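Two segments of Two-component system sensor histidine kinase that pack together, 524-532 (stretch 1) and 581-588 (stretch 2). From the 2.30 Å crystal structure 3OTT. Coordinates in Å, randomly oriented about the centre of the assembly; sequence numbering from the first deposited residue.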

ATOM      1  N   CYS B 524       1.067  36.955 -11.515  1.00 25.73           N
ATOM      2  CA  CYS B 524       0.387  38.250 -11.347  1.00 27.52           C
ATOM      3  C   CYS B 524      -0.440  38.186 -10.079  1.00 27.47           C
ATOM      4  O   CYS B 524      -1.128  37.196  -9.846  1.00 27.80           O
ATOM      5  N   ASP B 525      -0.354  39.241  -9.263  1.00 27.58           N
ATOM      6  CA  ASP B 525      -1.022  39.265  -7.970  1.00 27.73           C
ATOM      7  C   ASP B 525      -2.362  39.991  -8.118  1.00 28.89           C
ATOM      8  O   ASP B 525      -2.645  40.561  -9.185  1.00 27.96           O
ATOM      9  N   GLU B 526      -3.175  39.947  -7.063  1.00 30.83           N
ATOM     10  CA  GLU B 526      -4.533  40.501  -7.068  1.00 32.76           C
ATOM     11  C   GLU B 526      -4.543  42.003  -7.352  1.00 33.30           C
ATOM     12  O   GLU B 526      -5.515  42.532  -7.861  1.00 34.59           O
ATOM     13  N   ASP B 527      -3.472  42.703  -7.015  1.00 33.39           N
ATOM     14  CA  ASP B 527      -3.406  44.150  -7.320  1.00 33.28           C
ATOM     15  C   ASP B 527      -2.953  44.367  -8.768  1.00 31.68           C
ATOM     16  O   ASP B 527      -2.763  45.509  -9.197  1.00 31.45           O
ATOM     17  N   GLY B 528      -2.776  43.268  -9.509  1.00 29.54           N
ATOM     18  CA  GLY B 528      -2.219  43.324 -10.858  1.00 29.03           C
ATOM     19  C   GLY B 528      -0.731  43.614 -11.099  1.00 28.34           C
ATOM     20  O   GLY B 528      -0.352  44.030 -12.221  1.00 30.41           O
ATOM     21  N   LEU B 529       0.128  43.430 -10.093  1.00 26.67           N
ATOM     22  CA  LEU B 529       1.590  43.587 -10.289  1.00 24.27           C
ATOM     23  C   LEU B 529       2.153  42.255 -10.679  1.00 22.71           C
ATOM     24  O   LEU B 529       1.585  41.247 -10.305  1.00 22.83           O
ATOM     25  N   LEU B 530       3.225  42.232 -11.468  1.00 22.52           N
ATOM     26  CA  LEU B 530       3.859  40.953 -11.878  1.00 22.15           C
ATOM     27  C   LEU B 530       5.024  40.594 -11.005  1.00 21.44           C
ATOM     28  O   LEU B 530       5.854  41.426 -10.703  1.00 22.61           O
ATOM     29  N   TRP B 531       5.159  39.322 -10.697  1.00 21.05           N
ATOM     30  CA  TRP B 531       6.293  38.840  -9.932  1.00 19.52           C
ATOM     31  C   TRP B 531       7.101  37.875 -10.794  1.00 19.76           C
ATOM     32  O   TRP B 531       6.539  36.873 -11.332  1.00 19.00           O
ATOM     33  N   VAL B 532       8.398  38.184 -10.951  1.00 19.10           N
ATOM     34  CA  VAL B 532       9.333  37.333 -11.680  1.00 17.88           C
ATOM     35  C   VAL B 532      10.363  36.688 -10.723  1.00 19.31           C
ATOM     36  O   VAL B 532      10.979  37.346  -9.874  1.00 20.20           O
ATOM     37  N   ILE B 581       8.773  33.997   2.629  1.00 28.36           N
ATOM     38  CA  ILE B 581       7.569  34.782   2.557  1.00 27.50           C
ATOM     39  C   ILE B 581       7.945  36.275   2.391  1.00 27.74           C
ATOM     40  O   ILE B 581       8.707  36.822   3.191  1.00 28.11           O
ATOM     41  N   ILE B 582       7.364  36.928   1.385  1.00 26.36           N
ATOM     42  CA  ILE B 582       7.770  38.279   0.995  1.00 26.57           C
ATOM     43  C   ILE B 582       6.552  39.163   0.983  1.00 27.00           C
ATOM     44  O   ILE B 582       5.547  38.838   0.341  1.00 26.03           O
ATOM     45  N   ASP B 583       6.652  40.307   1.639  1.00 27.68           N
ATOM     46  CA  ASP B 583       5.495  41.178   1.745  1.00 28.98           C
ATOM     47  C   ASP B 583       5.289  41.871   0.417  1.00 27.70           C
ATOM     48  O   ASP B 583       6.228  42.395  -0.143  1.00 28.05           O
ATOM     49  N   ARG B 584       4.062  41.887  -0.080  1.00 27.21           N
ATOM     50  CA  ARG B 584       3.822  42.404  -1.418  1.00 27.15           C
ATOM     51  C   ARG B 584       4.063  43.919  -1.584  1.00 28.07           C
ATOM     52  O   ARG B 584       4.302  44.377  -2.699  1.00 27.68           O
ATOM     53  N   LYS B 585       3.997  44.685  -0.495  1.00 28.70           N
ATOM     54  CA  LYS B 585       4.173  46.144  -0.602  1.00 30.69           C
ATOM     55  C   LYS B 585       5.605  46.578  -0.258  1.00 30.23           C
ATOM     56  O   LYS B 585       6.212  47.319  -1.044  1.00 29.88           O
ATOM     57  N   THR B 586       6.172  46.067   0.843  1.00 29.85           N
ATOM     58  CA  THR B 586       7.535  46.474   1.233  1.00 30.81           C
ATOM     59  C   THR B 586       8.629  45.662   0.554  1.00 30.21           C
ATOM     60  O   THR B 586       9.756  46.126   0.420  1.00 31.24           O
ATOM     61  N   MET B 587       8.300  44.432   0.187  1.00 29.56           N
ATOM     62  CA  MET B 587       9.264  43.482  -0.408  1.00 29.56           C
ATOM     63  C   MET B 587      10.312  42.908   0.565  1.00 30.13           C
ATOM     64  O   MET B 587      11.270  42.272   0.100  1.00 29.12           O
ATOM     65  N   ASP B 588      10.117  43.156   1.869  1.00 30.92           N
ATOM     66  CA  ASP B 588      10.761  42.430   2.961  1.00 33.38           C
ATOM     67  C   ASP B 588      10.585  40.898   2.788  1.00 32.20           C
ATOM     68  O   ASP B 588       9.458  40.392   2.783  1.00 30.87           O
TER

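The contact is a side-chain-mediated one, in which Arg 584 reaches from stretch 2 into a group of acidic residues on the turn of stretch 1 while Trp 531 supplies an apolar patch beside it. No backbone hydrogen bond joins the stretches, and even their nearest CA atoms, those of Asp 525 and Arg 584, lie 8.7 Å apart, so side chains make the contact, with the length coming mainly from Arg 584 and Trp 531.

The CA-to-CB bond of Arg 584 points sideways, but an extended chi2 (chi1 m, chi2 t, chi3 m) carries the guanidinium to the acids. Arg 584 NH1 donates to Asp 527 OD2 at 3.0 Å with a nearly straight geometry, and to Asp 525 OD2 at 2.9 Å in a weak, more bent hydrogen bond; both contacts are salt bridges. A further weak bond runs from Arg 584 NH2 to Asp 527 OD2 at 3.5 Å. Asp 527 points toward stretch 2, with chi1 m. Both aspartate oxygens sit at the edge of the guanidinium, near its plane, where its N-H groups point. Glu 526 (chi1 p, chi2 t) differs: its CA-to-CB bond is sideways, though its end comes nearer, and Glu 526 OE1 forms a long salt bridge to Arg 584 NH2 at 3.7 Å, well out of the guanidinium plane and thus purely a matter of charge. Arg 584 NE and NH2 also have hydrogen bonds elsewhere in the structure.

Asp 525 suits its position because its short side chain holds the carboxylate close to the backbone it accepts from. Its CA-to-CB bond points toward stretch 2, with chi1 p. Gly 528 N to Asp 525 O, at 2.7 Å, closes the type I turn, whose positive phi at the last position favours glycine; Asp 525 OD1 accepts Leu 529 N at 2.8 Å, bracing the loop just after it. Asp 525 OD2 also accepts Trp 531 NE1 at 3.1 Å in a nearly linear bond, so the carboxylate links indole and guanidinium.

Trp 531, chi1 m, also points toward stretch 2, and CZ2, CH2 and CZ3, on the outer side of its six-membered ring, reach several residues. Trp 531 CZ2 lies 3.7 Å from Arg 584 O, which approaches the ring edge, and 4.0 Å from Arg 584 CG, so the arginine's aliphatic part packs against the indole. Met 587 (m, t, p) starts sideways, but its end comes nearer: Met 587 CG is 4.0 Å from Trp 531 CH2, and Met 587 SD lies 5.5 Å from the centroid of the Trp 531 six-membered ring, oblique to it. Ile 582, chi1 m and chi2 t, points toward stretch 1; Ile 582 CG2 lies 4.3 Å from Trp 531 CZ3.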

ATOM      1  CB  CYS B 524      -0.547  38.557 -12.512  1.00 27.94           C
ATOM      2  SG  CYS B 524      -1.228  40.314 -12.566  1.00 33.19           S
ATOM      3  CB  ASP B 525      -0.072  39.812  -6.874  1.00 26.73           C
ATOM      4  CG  ASP B 525       0.136  41.333  -6.905  1.00 27.49           C
ATOM      5  OD1 ASP B 525      -0.520  42.104  -7.656  1.00 27.74           O
ATOM      6  OD2 ASP B 525       0.943  41.805  -6.082  1.00 27.54           O
ATOM      7  CB  GLU B 526      -5.240  40.224  -5.724  1.00 33.79           C
ATOM      8  CG  GLU B 526      -4.928  41.258  -4.641  1.00 36.95           C
ATOM      9  CD  GLU B 526      -5.428  40.858  -3.251  1.00 43.26           C
ATOM     10  OE1 GLU B 526      -5.278  39.668  -2.861  1.00 45.43           O
ATOM     11  OE2 GLU B 526      -5.944  41.743  -2.540  1.00 43.29           O
ATOM     12  CB  ASP B 527      -2.473  44.885  -6.340  1.00 34.06           C
ATOM     13  CG  ASP B 527      -3.144  45.175  -4.975  1.00 39.72           C
ATOM     14  OD1 ASP B 527      -4.010  46.100  -4.901  1.00 47.30           O
ATOM     15  OD2 ASP B 527      -2.796  44.520  -3.965  1.00 41.53           O
ATOM     16  CB  LEU B 529       2.287  44.163  -9.061  1.00 24.53           C
ATOM     17  CG  LEU B 529       1.820  45.608  -8.814  1.00 26.23           C
ATOM     18  CD1 LEU B 529       1.558  45.911  -7.372  1.00 24.39           C
ATOM     19  CD2 LEU B 529       2.817  46.537  -9.346  1.00 26.85           C
ATOM     20  CB  LEU B 530       4.398  41.045 -13.292  1.00 22.59           C
ATOM     21  CG  LEU B 530       3.590  40.657 -14.523  1.00 25.69           C
ATOM     22  CD1 LEU B 530       2.159  40.873 -14.286  1.00 29.00           C
ATOM     23  CD2 LEU B 530       4.043  41.475 -15.707  1.00 25.89           C
ATOM     24  CB  TRP B 531       5.788  38.180  -8.637  1.00 18.80           C
ATOM     25  CG  TRP B 531       5.180  39.194  -7.691  1.00 17.99           C
ATOM     26  CD1 TRP B 531       3.941  39.684  -7.738  1.00 19.61           C
ATOM     27  CD2 TRP B 531       5.842  39.862  -6.609  1.00 20.06           C
ATOM     28  NE1 TRP B 531       3.738  40.615  -6.726  1.00 22.82           N
ATOM     29  CE2 TRP B 531       4.903  40.744  -6.024  1.00 23.31           C
ATOM     30  CE3 TRP B 531       7.146  39.795  -6.074  1.00 18.06           C
ATOM     31  CZ2 TRP B 531       5.202  41.532  -4.896  1.00 24.55           C
ATOM     32  CZ3 TRP B 531       7.452  40.574  -4.980  1.00 20.62           C
ATOM     33  CH2 TRP B 531       6.484  41.437  -4.391  1.00 22.57           C
ATOM     34  CB  VAL B 532      10.079  38.110 -12.815  1.00 19.01           C
ATOM     35  CG1 VAL B 532      10.926  37.117 -13.738  1.00 15.93           C
ATOM     36  CG2 VAL B 532       9.098  38.894 -13.716  1.00 15.44           C
ATOM     37  CB  ILE B 581       6.791  34.618   3.868  1.00 29.17           C
ATOM     38  CG1 ILE B 581       6.438  33.138   4.087  1.00 27.57           C
ATOM     39  CG2 ILE B 581       5.546  35.588   3.917  1.00 27.09           C
ATOM     40  CD1 ILE B 581       5.462  32.891   5.314  1.00 32.96           C
ATOM     41  CB  ILE B 582       8.363  38.288  -0.441  1.00 24.68           C
ATOM     42  CG1 ILE B 582       9.565  37.339  -0.545  1.00 26.12           C
ATOM     43  CG2 ILE B 582       8.722  39.688  -0.918  1.00 22.72           C
ATOM     44  CD1 ILE B 582       9.911  37.019  -2.029  1.00 24.12           C
ATOM     45  CB  ASP B 583       5.687  42.215   2.854  1.00 30.80           C
ATOM     46  CG  ASP B 583       4.563  43.268   2.865  1.00 35.23           C
ATOM     47  OD1 ASP B 583       4.550  44.190   2.014  1.00 37.95           O
ATOM     48  OD2 ASP B 583       3.669  43.145   3.722  1.00 40.23           O
ATOM     49  CB  ARG B 584       2.444  42.003  -1.924  1.00 26.73           C
ATOM     50  CG  ARG B 584       2.367  40.504  -2.275  1.00 25.25           C
ATOM     51  CD  ARG B 584       1.100  40.174  -3.118  1.00 28.23           C
ATOM     52  NE  ARG B 584      -0.199  40.442  -2.481  1.00 31.03           N
ATOM     53  CZ  ARG B 584      -1.029  41.455  -2.797  1.00 34.76           C
ATOM     54  NH1 ARG B 584      -0.712  42.342  -3.728  1.00 35.08           N
ATOM     55  NH2 ARG B 584      -2.198  41.599  -2.171  1.00 35.52           N
ATOM     56  CB  LYS B 585       3.085  46.946   0.168  1.00 32.55           C
ATOM     57  CG  LYS B 585       1.647  46.829  -0.461  1.00 34.42           C
ATOM     58  CD  LYS B 585       0.613  47.856   0.180  1.00 44.32           C
ATOM     59  CE  LYS B 585      -0.046  47.423   1.547  1.00 50.18           C
ATOM     60  NZ  LYS B 585      -0.608  48.584   2.430  1.00 54.11           N
ATOM     61  CB  THR B 586       7.781  46.351   2.736  1.00 31.06           C
ATOM     62  OG1 THR B 586       7.755  44.957   3.083  1.00 29.42           O
ATOM     63  CG2 THR B 586       6.739  47.163   3.542  1.00 30.58           C
ATOM     64  CB  MET B 587       9.929  44.016  -1.689  1.00 28.73           C
ATOM     65  CG  MET B 587       8.954  44.143  -2.839  1.00 28.75           C
ATOM     66  SD  MET B 587       9.718  44.703  -4.370  1.00 31.30           S
ATOM     67  CE  MET B 587      10.469  43.175  -5.041  1.00 26.12           C
ATOM     68  CB  ASP B 588      10.182  42.829   4.368  1.00 35.19           C
ATOM     69  CG  ASP B 588      10.529  44.264   4.802  1.00 42.66           C
ATOM     70  OD1 ASP B 588      11.434  44.922   4.204  1.00 47.38           O
ATOM     71  OD2 ASP B 588       9.893  44.746   5.787  1.00 49.49           O
TER